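Local coordinates for putative endonuclease/exonuclease/phosphatase family protein (Bacteroides thetaiotaomicron, PDB 3MPR) that probably acts as a metal-dependent nuclease of the endonuclease/exonuclease/phosphatase family, at residues A[28-39]-A[56-67]; A[208-216]-A[221-229]. All blocks are in the same frame, centred on the assembly; numbering follows the deposited sequence.

Contact 1: residues A[28-39]-A[56-67]; sequences WGQRYPVIAQMV and QLKDMKEALPGY
Met60, present as selenomethionine, reaches out from helix 56-63 and is received as a knob into the hole formed by Trp28, Tyr32, Ile35 and Ala36 on helix 28-39. Its chain bends at chi2 (-66°) and chi3, which brings SE down beside the two aromatic rings and sets CE 3.8 Å from Ile35 CG2. The selenium lies obliquely to both rings in Met-aromatic contacts, 5.1 Å from the centroid of the six-membered ring of Trp28. Beside this knob the helices are held close by small residues, Ala36 CB meeting Ala63 CB at 3.5 Å. Further along, Leu64 CD2 lies 3.9 Å from Val39 CG1, and Val39 CG1 also meets obliquely the Tyr67 ring, whose hydroxyl is hydrogen-bonded to Phe44 O. The axes of helices 28-39 and 56-63 cross at -47°, 9.6 Å apart at their closest, and the pair packs against the sheet, Met60 also touching Phe87 of strand 86-89.

At the other end, aromatic faces give way to polar edges. Gln56 CG lies over the five-membered ring of Trp28, 3.7 Å from its centroid, while Tyr32 CB lies against the opposite face, near the rim of the six-membered ring. The indole edge is used as well: NE1 donates to Asp59 OD2 at 2.8 Å, with the carboxylate oxygen in the ring plane and offering its anti lone pair. Asp59 does double duty, because its CB rests on the Tyr32 ring, 3.8 Å from the centroid, opposite the face met by Pro33 CD. Outermost, Tyr32 OH donates to a water that in turn donates to Asp59 O and Glu62 OE1.

The chemistry is graded: an apolar knob fills the inside, whereas the indole-carboxylate bond probably restrains the rotation of both groups, since it lies in the indole plane.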
# COMPACT_ATOMS: atom_id res chain seq x y z
N TRP A 28 -5.82 21.77 -1.59
CA TRP A 28 -6.53 20.87 -0.69
C TRP A 28 -7.69 20.16 -1.36
O TRP A 28 -7.84 18.95 -1.24
CB TRP A 28 -7.02 21.63 0.55
CG TRP A 28 -7.89 20.83 1.49
CD1 TRP A 28 -9.22 21.03 1.75
CD2 TRP A 28 -7.50 19.70 2.28
NE1 TRP A 28 -9.68 20.10 2.66
CE2 TRP A 28 -8.64 19.28 3.00
CE3 TRP A 28 -6.30 19.01 2.46
CZ2 TRP A 28 -8.61 18.19 3.88
CZ3 TRP A 28 -6.27 17.93 3.33
CH2 TRP A 28 -7.42 17.53 4.03
N GLY A 29 -8.53 20.91 -2.08
CA GLY A 29 -9.74 20.34 -2.64
C GLY A 29 -9.48 19.22 -3.63
O GLY A 29 -10.26 18.28 -3.74
N GLN A 30 -8.37 19.32 -4.34
CA GLN A 30 -7.95 18.29 -5.29
C GLN A 30 -7.28 17.10 -4.58
O GLN A 30 -7.44 15.95 -5.00
CB GLN A 30 -6.99 18.94 -6.31
CG GLN A 30 -6.31 17.98 -7.26
CD GLN A 30 -5.52 18.71 -8.34
OE1 GLN A 30 -6.10 19.28 -9.26
NE2 GLN A 30 -4.19 18.68 -8.23
N ARG A 31 -6.56 17.38 -3.50
CA ARG A 31 -5.70 16.39 -2.83
C ARG A 31 -6.45 15.48 -1.88
O ARG A 31 -6.20 14.28 -1.83
CB ARG A 31 -4.64 17.08 -1.97
CG ARG A 31 -3.63 17.90 -2.71
CD ARG A 31 -2.45 18.27 -1.82
NE ARG A 31 -2.74 19.27 -0.79
CZ ARG A 31 -2.88 18.98 0.50
NH1 ARG A 31 -2.78 17.71 0.92
NH2 ARG A 31 -3.11 19.96 1.38
N TYR A 32 -7.35 16.06 -1.09
CA TYR A 32 -7.90 15.32 0.04
C TYR A 32 -8.74 14.09 -0.32
O TYR A 32 -8.74 13.11 0.42
CB TYR A 32 -8.60 16.25 1.06
CG TYR A 32 -10.08 16.49 0.87
CD1 TYR A 32 -11.02 15.52 1.19
CD2 TYR A 32 -10.55 17.72 0.41
CE1 TYR A 32 -12.38 15.75 1.03
CE2 TYR A 32 -11.89 17.96 0.24
CZ TYR A 32 -12.81 16.98 0.56
OH TYR A 32 -14.15 17.24 0.40
N PRO A 33 -9.44 14.12 -1.47
CA PRO A 33 -10.16 12.89 -1.81
C PRO A 33 -9.19 11.72 -2.01
O PRO A 33 -9.54 10.59 -1.68
CB PRO A 33 -10.86 13.26 -3.12
CG PRO A 33 -11.07 14.77 -3.01
CD PRO A 33 -9.78 15.23 -2.37
N VAL A 34 -7.99 11.99 -2.52
CA VAL A 34 -6.96 10.95 -2.67
C VAL A 34 -6.42 10.50 -1.30
O VAL A 34 -6.28 9.30 -1.04
CB VAL A 34 -5.80 11.44 -3.56
CG1 VAL A 34 -4.78 10.32 -3.80
CG2 VAL A 34 -6.34 11.94 -4.90
N ILE A 35 -6.12 11.47 -0.44
CA ILE A 35 -5.75 11.16 0.94
C ILE A 35 -6.77 10.21 1.59
O ILE A 35 -6.39 9.21 2.19
CB ILE A 35 -5.61 12.45 1.79
CG1 ILE A 35 -4.44 13.30 1.30
CG2 ILE A 35 -5.47 12.11 3.29
CD1 ILE A 35 -4.34 14.68 1.96
N ALA A 36 -8.06 10.52 1.45
CA ALA A 36 -9.10 9.68 2.05
C ALA A 36 -9.10 8.28 1.46
O ALA A 36 -9.19 7.29 2.18
CB ALA A 36 -10.49 10.32 1.92
N GLN A 37 -8.98 8.18 0.13
CA GLN A 37 -8.82 6.87 -0.50
C GLN A 37 -7.64 6.07 0.06
O GLN A 37 -7.75 4.86 0.25
CB GLN A 37 -8.74 6.98 -2.02
CG GLN A 37 -10.10 7.20 -2.70
CD GLN A 37 -10.27 6.35 -3.95
OE1 GLN A 37 -9.79 6.70 -5.02
NE2 GLN A 37 -10.94 5.19 -3.80
N MSE A 38 -6.51 6.73 0.30
CA MSE A 38 -5.35 6.00 0.85
C MSE A 38 -5.64 5.43 2.24
O MSE A 38 -5.28 4.30 2.55
CB MSE A 38 -4.12 6.88 0.92
CG MSE A 38 -3.62 7.35 -0.44
SE MSE A 38 -1.92 8.29 -0.27
CE MSE A 38 -0.85 6.80 0.38
N VAL A 39 -6.26 6.25 3.09
CA VAL A 39 -6.66 5.83 4.43
C VAL A 39 -7.54 4.58 4.37
O VAL A 39 -7.38 3.63 5.14
CB VAL A 39 -7.45 6.95 5.14
CG1 VAL A 39 -8.04 6.46 6.46
CG2 VAL A 39 -6.56 8.17 5.39
N GLN A 56 -10.83 21.44 7.10
CA GLN A 56 -10.19 20.26 6.53
C GLN A 56 -10.56 18.98 7.29
O GLN A 56 -10.70 17.91 6.70
CB GLN A 56 -8.68 20.44 6.56
CG GLN A 56 -8.16 21.56 5.67
CD GLN A 56 -6.67 21.67 5.75
OE1 GLN A 56 -5.95 20.89 5.11
NE2 GLN A 56 -6.18 22.60 6.54
N LEU A 57 -10.69 19.08 8.61
CA LEU A 57 -11.10 17.93 9.42
C LEU A 57 -12.50 17.49 9.03
O LEU A 57 -12.79 16.30 8.93
CB LEU A 57 -11.02 18.25 10.91
CG LEU A 57 -9.61 18.54 11.45
CD1 LEU A 57 -9.70 18.96 12.91
CD2 LEU A 57 -8.71 17.29 11.30
N LYS A 58 -13.39 18.47 8.81
CA LYS A 58 -14.77 18.15 8.45
C LYS A 58 -14.85 17.49 7.07
O LYS A 58 -15.62 16.57 6.86
CB LYS A 58 -15.63 19.42 8.50
CG LYS A 58 -15.98 19.82 9.93
CD LYS A 58 -16.69 21.15 9.99
CE LYS A 58 -17.01 21.53 11.44
NZ LYS A 58 -17.60 22.90 11.47
N ASP A 59 -14.03 17.97 6.15
CA ASP A 59 -13.92 17.36 4.82
C ASP A 59 -13.46 15.91 4.94
O ASP A 59 -13.99 15.02 4.26
CB ASP A 59 -12.89 18.10 3.96
CG ASP A 59 -13.29 19.53 3.67
OD1 ASP A 59 -14.48 19.85 3.82
OD2 ASP A 59 -12.39 20.31 3.28
N MSE A 60 -12.46 15.68 5.78
CA MSE A 60 -11.91 14.34 5.89
C MSE A 60 -12.93 13.39 6.50
O MSE A 60 -13.12 12.29 6.01
CB MSE A 60 -10.60 14.33 6.70
CG MSE A 60 -9.42 14.96 5.97
SE MSE A 60 -8.90 13.88 4.39
CE MSE A 60 -8.73 12.16 5.28
N LYS A 61 -13.60 13.82 7.56
CA LYS A 61 -14.63 12.97 8.15
C LYS A 61 -15.74 12.68 7.13
O LYS A 61 -16.20 11.54 7.01
CB LYS A 61 -15.19 13.61 9.43
CG LYS A 61 -16.26 12.77 10.11
CD LYS A 61 -16.62 13.34 11.48
CE LYS A 61 -17.70 12.52 12.14
NZ LYS A 61 -18.14 13.16 13.42
N GLU A 62 -16.15 13.68 6.37
CA GLU A 62 -17.17 13.43 5.34
C GLU A 62 -16.66 12.38 4.35
O GLU A 62 -17.42 11.52 3.91
CB GLU A 62 -17.55 14.72 4.62
CG GLU A 62 -18.49 14.51 3.43
CD GLU A 62 -18.82 15.81 2.73
OE1 GLU A 62 -17.89 16.47 2.22
OE2 GLU A 62 -20.01 16.18 2.69
N ALA A 63 -15.37 12.45 4.02
CA ALA A 63 -14.79 11.51 3.06
C ALA A 63 -14.50 10.16 3.67
O ALA A 63 -14.13 9.22 2.96
CB ALA A 63 -13.51 12.09 2.46
N LEU A 64 -14.65 10.05 5.00
CA LEU A 64 -14.30 8.82 5.71
C LEU A 64 -15.44 8.27 6.55
O LEU A 64 -15.40 8.34 7.77
CB LEU A 64 -13.06 9.03 6.59
CG LEU A 64 -11.73 9.24 5.85
CD1 LEU A 64 -10.63 9.57 6.86
CD2 LEU A 64 -11.36 8.01 5.03
N PRO A 65 -16.47 7.72 5.89
CA PRO A 65 -17.59 7.12 6.62
C PRO A 65 -17.05 6.11 7.59
O PRO A 65 -16.19 5.30 7.20
CB PRO A 65 -18.38 6.40 5.52
CG PRO A 65 -18.07 7.17 4.28
CD PRO A 65 -16.65 7.63 4.43
N GLY A 66 -17.50 6.16 8.84
CA GLY A 66 -17.06 5.20 9.83
C GLY A 66 -15.90 5.69 10.69
O GLY A 66 -15.52 5.00 11.63
N TYR A 67 -15.34 6.85 10.36
CA TYR A 67 -14.28 7.45 11.18
C TYR A 67 -14.80 8.64 11.98
O TYR A 67 -15.68 9.37 11.51
CB TYR A 67 -13.13 7.93 10.30
CG TYR A 67 -12.24 6.82 9.76
CD1 TYR A 67 -11.02 6.51 10.37
CD2 TYR A 67 -12.61 6.10 8.63
CE1 TYR A 67 -10.21 5.48 9.87
CE2 TYR A 67 -11.80 5.09 8.12
CZ TYR A 67 -10.61 4.78 8.75
OH TYR A 67 -9.82 3.77 8.23
O HOH W 1 -15.48 15.51 1.92

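Contact 2: residues A[208-216]-A[221-229]; sequences YALNGTFNN and SFTESRIDH
Asn211 and Phe222 lie alongside one another pointing opposite ways, the amide and ring planes 39° apart. Asn211 ND2 points almost straight (177°) at Ser221 O, 3.0 Å away and in the plane of the amide; that carbonyl also accepts from Arg249 of the second subunit. Asn211 OD1 takes a weak bond from Thr223 N and accepts a hydrogen bond from a water that also bonds to Phe214 O and Ser221 OG. Edge-on, the Phe222 ring brings CE1 to 3.6 Å from Leu210 O. Without the amide, as with an alanine here, Ser221 O would probably lose its donor within the loop and the weak bond from Thr223 N would go too, leaving the segments less firmly joined.

Further in, Gly212 CA approaches Ser225 O at 3.3 Å, where any CB would clash. Thr213 and Asp228 meet at a slant: Thr213 OG1, placed between its backbone N and carbonyl carbon (chi1 68°), accepts from Ile227 N at 3.0 Å and donates to Asp228 OD1, an oxygen whose position is less certain. Phe214 CB touches Ile227 CD1 at 3.9 Å, and the Phe214 ring meets His280 edge-to-face.

Asp228 also touches His280, and Phe214 lies about 7 Å, side chain to side chain, from the magnesium-binding Glu51. This irregular loop, braced by side-chain-to-backbone bonds and an ST turn at Thr223, is consistent with the active-site rim of a DNase I-like fold.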
# COMPACT_ATOMS: atom_id res chain seq x y z
N TYR A 208 9.58 -1.46 4.79
CA TYR A 208 9.32 -1.06 3.41
C TYR A 208 9.49 0.46 3.34
O TYR A 208 8.59 1.21 3.71
CB TYR A 208 7.89 -1.45 3.01
CG TYR A 208 7.52 -1.13 1.57
CD1 TYR A 208 8.35 -1.49 0.53
CD2 TYR A 208 6.34 -0.46 1.27
CE1 TYR A 208 8.03 -1.20 -0.78
CE2 TYR A 208 6.00 -0.17 -0.04
CZ TYR A 208 6.85 -0.55 -1.06
OH TYR A 208 6.52 -0.27 -2.36
N ALA A 209 10.64 0.91 2.88
CA ALA A 209 10.99 2.32 2.99
C ALA A 209 11.71 2.81 1.75
O ALA A 209 12.93 2.87 1.73
CB ALA A 209 11.85 2.56 4.23
N LEU A 210 10.94 3.14 0.71
CA LEU A 210 11.50 3.55 -0.57
C LEU A 210 11.82 5.02 -0.56
O LEU A 210 12.34 5.55 -1.53
CB LEU A 210 10.52 3.24 -1.70
CG LEU A 210 10.15 1.76 -1.81
CD1 LEU A 210 9.11 1.59 -2.90
CD2 LEU A 210 11.38 0.94 -2.09
N ASN A 211 11.50 5.68 0.56
CA ASN A 211 11.78 7.09 0.71
C ASN A 211 11.71 7.46 2.19
O ASN A 211 11.24 6.67 3.02
CB ASN A 211 10.75 7.92 -0.08
CG ASN A 211 11.37 9.12 -0.77
OD1 ASN A 211 12.15 9.85 -0.17
ND2 ASN A 211 11.04 9.32 -2.05
N GLY A 212 12.19 8.66 2.51
CA GLY A 212 11.95 9.28 3.80
C GLY A 212 10.55 9.86 3.81
O GLY A 212 9.74 9.54 2.93
N THR A 213 10.25 10.73 4.76
CA THR A 213 8.86 11.10 4.96
C THR A 213 8.43 12.46 4.43
O THR A 213 7.25 12.68 4.19
CB THR A 213 8.44 10.94 6.44
OG1 THR A 213 9.12 11.92 7.23
CG2 THR A 213 8.78 9.54 6.93
N PHE A 214 9.37 13.39 4.25
CA PHE A 214 9.03 14.67 3.63
C PHE A 214 9.30 14.66 2.13
O PHE A 214 10.34 14.17 1.69
CB PHE A 214 9.81 15.81 4.30
CG PHE A 214 9.41 17.20 3.83
CD1 PHE A 214 8.10 17.64 3.95
CD2 PHE A 214 10.36 18.06 3.29
CE1 PHE A 214 7.74 18.91 3.52
CE2 PHE A 214 10.00 19.33 2.86
CZ PHE A 214 8.69 19.75 2.97
N ASN A 215 8.36 15.18 1.33
CA ASN A 215 8.59 15.26 -0.11
C ASN A 215 8.47 16.68 -0.71
O ASN A 215 8.88 16.89 -1.85
CB ASN A 215 7.70 14.27 -0.88
CG ASN A 215 6.22 14.55 -0.72
OD1 ASN A 215 5.75 15.64 -1.03
ND2 ASN A 215 5.48 13.56 -0.24
N ASN A 216 7.92 17.64 0.04
CA ASN A 216 7.81 19.01 -0.45
C ASN A 216 6.97 19.12 -1.73
O ASN A 216 7.21 20.00 -2.57
CB ASN A 216 9.22 19.58 -0.68
CG ASN A 216 9.23 21.10 -0.74
OD1 ASN A 216 8.44 21.76 -0.08
ND2 ASN A 216 10.13 21.65 -1.55
N SER A 221 11.53 13.66 -5.34
CA SER A 221 12.46 13.87 -4.24
C SER A 221 12.92 12.57 -3.61
O SER A 221 12.21 11.56 -3.64
CB SER A 221 11.84 14.76 -3.15
OG SER A 221 10.87 14.02 -2.42
N PHE A 222 14.11 12.60 -3.02
CA PHE A 222 14.55 11.49 -2.20
C PHE A 222 15.33 12.00 -1.00
O PHE A 222 16.10 12.96 -1.11
CB PHE A 222 15.43 10.51 -2.98
CG PHE A 222 15.92 9.37 -2.12
CD1 PHE A 222 15.08 8.31 -1.83
CD2 PHE A 222 17.19 9.39 -1.57
CE1 PHE A 222 15.50 7.27 -1.00
CE2 PHE A 222 17.62 8.36 -0.75
CZ PHE A 222 16.78 7.29 -0.47
N THR A 223 15.13 11.35 0.14
CA THR A 223 15.95 11.61 1.33
C THR A 223 15.92 10.40 2.24
O THR A 223 14.97 9.60 2.20
CB THR A 223 15.44 12.83 2.12
OG1 THR A 223 16.33 13.08 3.22
CG2 THR A 223 14.04 12.58 2.66
N GLU A 224 16.98 10.24 3.05
CA GLU A 224 16.96 9.25 4.12
C GLU A 224 16.51 9.88 5.44
O GLU A 224 16.45 9.20 6.46
CB GLU A 224 18.33 8.59 4.28
CG GLU A 224 18.71 7.69 3.11
CD GLU A 224 20.02 6.95 3.35
OE1 GLU A 224 21.08 7.60 3.31
OE2 GLU A 224 19.98 5.72 3.58
N SER A 225 16.22 11.17 5.43
CA SER A 225 15.69 11.82 6.64
C SER A 225 14.26 11.36 6.89
O SER A 225 13.45 11.32 5.98
CB SER A 225 15.70 13.35 6.49
OG SER A 225 17.02 13.87 6.53
N ARG A 226 13.96 11.02 8.14
CA ARG A 226 12.60 10.74 8.56
C ARG A 226 12.23 11.82 9.59
O ARG A 226 12.93 11.98 10.61
CB ARG A 226 12.49 9.34 9.17
CG ARG A 226 13.16 8.24 8.31
CD ARG A 226 12.94 6.84 8.89
NE ARG A 226 13.33 6.72 10.28
CZ ARG A 226 14.58 6.53 10.71
NH1 ARG A 226 15.58 6.42 9.85
NH2 ARG A 226 14.82 6.44 12.01
N ILE A 227 11.19 12.59 9.32
CA ILE A 227 10.76 13.60 10.29
C ILE A 227 9.37 13.29 10.84
O ILE A 227 8.92 13.91 11.82
CB ILE A 227 10.85 15.03 9.70
CG1 ILE A 227 9.84 15.24 8.57
CG2 ILE A 227 12.28 15.33 9.25
CD1 ILE A 227 9.80 16.68 8.06
N ASP A 228 8.70 12.32 10.23
CA ASP A 228 7.43 11.83 10.74
C ASP A 228 7.71 10.46 11.30
O ASP A 228 8.25 9.60 10.60
CB ASP A 228 6.42 11.74 9.58
CG ASP A 228 6.24 13.07 8.88
OD1 ASP A 228 6.87 13.29 7.81
OD2 ASP A 228 5.51 13.91 9.42
N HIS A 229 7.36 10.24 12.57
CA HIS A 229 7.70 8.99 13.24
C HIS A 229 6.47 8.40 13.89
O HIS A 229 5.50 9.11 14.20
CB HIS A 229 8.72 9.23 14.36
CG HIS A 229 9.98 9.91 13.92
ND1 HIS A 229 10.89 9.31 13.07
CD2 HIS A 229 10.49 11.12 14.23
CE1 HIS A 229 11.90 10.13 12.87
NE2 HIS A 229 11.69 11.24 13.56
O HOH W 2 11.71 12.66 -0.28
O HOH W 3 11.97 13.55 5.53

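Overall arrangement
From the N terminus, the chain leaves strand 5-13 and enters helix 28-41, and contact 1 closes the excursion through strand 46-50 and Glu51 into helix 54-63, forming part of a helical layer beside the seven-stranded sheet. Contact 2 follows much later, closing a tight loop with four residues between its segments. It carries the chain from strand 206-208, at one border of that sheet, to strand 228-232 of the six-stranded sheet. The two run in series, neither nested nor crossed; the nearest atoms of contact 1 and contact 2 are about 9 Å apart. The dimer relates them again: Val34 and Met38 of contact 1 pack on Leu210 and Tyr208 of the second subunit's 208-216.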